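Local coordinates for protein acetylene hydratase Ahy (PDB 2E7Z) that catalyses the hydration of acetylene to acetaldehyde with a tungsten-bis(molybdopterin guanine dinucleotide) cofactor and a [4Fe-4S] cluster, at residues R496-A499 with V500-L504. Residues are numbered along the deposited sequence; the frame is centred on the assembly and turned at random.
Sequences RELA and VRMGL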
loop_
_atom_site.group_PDB
_atom_site.type_symbol
_atom_site.label_atom_id
_atom_site.label_comp_id
_atom_site.label_asym_id
_atom_site.label_seq_id
_atom_site.Cartn_x
_atom_site.Cartn_y
_atom_site.Cartn_z
ATOM N N ARG A 496 -8.314 -16.532 16.323
ATOM C CA ARG A 496 -8.205 -17.700 17.183
ATOM C C ARG A 496 -9.559 -18.358 17.408
ATOM O O ARG A 496 -9.685 -19.585 17.390
ATOM C CB ARG A 496 -7.592 -17.353 18.533
ATOM C CG ARG A 496 -7.291 -18.623 19.326
ATOM C CD ARG A 496 -6.839 -18.367 20.752
ATOM N NE ARG A 496 -6.172 -19.594 21.224
ATOM C CZ ARG A 496 -6.770 -20.634 21.811
ATOM N NH1 ARG A 496 -8.070 -20.595 22.119
ATOM N NH2 ARG A 496 -6.042 -21.701 22.144
ATOM N N GLU A 497 -10.574 -17.543 17.669
ATOM C CA GLU A 497 -11.911 -18.089 17.920
ATOM C C GLU A 497 -12.416 -18.857 16.698
ATOM O O GLU A 497 -13.035 -19.916 16.820
ATOM C CB GLU A 497 -12.887 -16.973 18.292
ATOM C CG GLU A 497 -12.627 -16.369 19.660
ATOM C CD GLU A 497 -12.976 -17.302 20.797
ATOM O OE1 GLU A 497 -13.967 -18.051 20.685
ATOM O OE2 GLU A 497 -12.268 -17.256 21.820
ATOM N N LEU A 498 -12.146 -18.343 15.508
ATOM C CA LEU A 498 -12.527 -19.068 14.305
ATOM C C LEU A 498 -11.683 -20.334 14.129
ATOM O O LEU A 498 -12.219 -21.388 13.809
ATOM C CB LEU A 498 -12.440 -18.145 13.075
ATOM C CG LEU A 498 -12.938 -18.706 11.750
ATOM C CD1 LEU A 498 -14.372 -19.259 11.809
ATOM C CD2 LEU A 498 -12.855 -17.600 10.707
ATOM N N ALA A 499 -10.369 -20.230 14.340
ATOM C CA ALA A 499 -9.468 -21.376 14.205
ATOM C C ALA A 499 -9.909 -22.514 15.103
ATOM O O ALA A 499 -9.938 -23.666 14.677
ATOM C CB ALA A 499 -8.070 -20.955 14.550
ATOM N N VAL A 500 -10.254 -22.213 16.350
ATOM C CA VAL A 500 -10.713 -23.263 17.262
ATOM C C VAL A 500 -11.942 -23.979 16.695
ATOM O O VAL A 500 -11.991 -25.217 16.656
ATOM C CB VAL A 500 -10.969 -22.697 18.676
ATOM C CG1 VAL A 500 -11.686 -23.721 19.565
ATOM C CG2 VAL A 500 -9.650 -22.224 19.320
ATOM N N ARG A 501 -12.902 -23.210 16.192
ATOM C CA ARG A 501 -14.127 -23.796 15.636
ATOM C C ARG A 501 -13.902 -24.581 14.359
ATOM O O ARG A 501 -14.688 -25.460 14.027
ATOM C CB ARG A 501 -15.189 -22.719 15.422
ATOM C CG ARG A 501 -15.713 -22.114 16.722
ATOM C CD ARG A 501 -16.451 -20.808 16.443
ATOM N NE ARG A 501 -17.197 -20.292 17.587
ATOM C CZ ARG A 501 -16.654 -19.645 18.616
ATOM N NH1 ARG A 501 -15.327 -19.417 18.670
ATOM N NH2 ARG A 501 -17.441 -19.215 19.587
ATOM N N MET A 502 -12.840 -24.255 13.644
ATOM C CA MET A 502 -12.476 -24.966 12.419
ATOM C C MET A 502 -11.603 -26.188 12.694
ATOM O O MET A 502 -11.148 -26.835 11.753
ATOM C CB MET A 502 -11.768 -24.009 11.426
ATOM C CG MET A 502 -12.650 -22.796 10.993
ATOM S SD MET A 502 -14.260 -23.238 10.274
ATOM C CE MET A 502 -13.746 -23.899 8.659
ATOM N N GLY A 503 -11.344 -26.472 13.971
ATOM C CA GLY A 503 -10.598 -27.667 14.385
ATOM C C GLY A 503 -9.086 -27.506 14.506
ATOM O O GLY A 503 -8.340 -28.495 14.561
ATOM N N LEU A 504 -8.629 -26.255 14.538
ATOM C CA LEU A 504 -7.215 -25.937 14.485
ATOM C C LEU A 504 -6.611 -25.455 15.818
ATOM O O LEU A 504 -5.513 -24.885 15.823
ATOM C CB LEU A 504 -6.973 -24.872 13.407
ATOM C CG LEU A 504 -7.454 -25.226 12.000
ATOM C CD1 LEU A 504 -7.328 -24.000 11.129
ATOM C CD2 LEU A 504 -6.642 -26.407 11.418
HETATM O O HOH W 1 -16.579 -17.641 21.811
#
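Val500 N bonds to Arg496 O (2.9 Å) and Met502 N to Leu498 O in the last turn of helix 491-501, while the Arg501 N to Glu497 O bond is stretched and weak. Arg501 leans back along the helix and grips Glu497 twice. Arg501 NH1 meets Glu497 OE1 at 2.8 Å in a nearly straight, salt-bridging hydrogen bond on the anti side of the carboxylate, and Glu497 O at 3.0 Å from above the carbonyl plane. Glu497 is bent at chi2 (-71°), which folds its carboxylate back to this guanidinium, the two planes 60° apart; a water links OE1 to Arg501 NH2. Arg501 NE and NH2 also form salt bridges to Asp85 and Asp81, tying the turn to helix 80-98. A methionine in place of this arginine would probably leave Glu497, Asp85 and Asp81 without the positive charge that joins them. The helix ends in a Schellman motif: Gly503 takes positive phi (91°), Gly503 N bonds to Val500 O, and Leu504 N reaches back to Ala499 O at 2.9 Å. Leu498 and Met502 run side by side, CD1 on CG, beside helix 118-126. Val500 CG2 covers one face of the Arg496 guanidinium, whose NH2 bonds to Phe508 O.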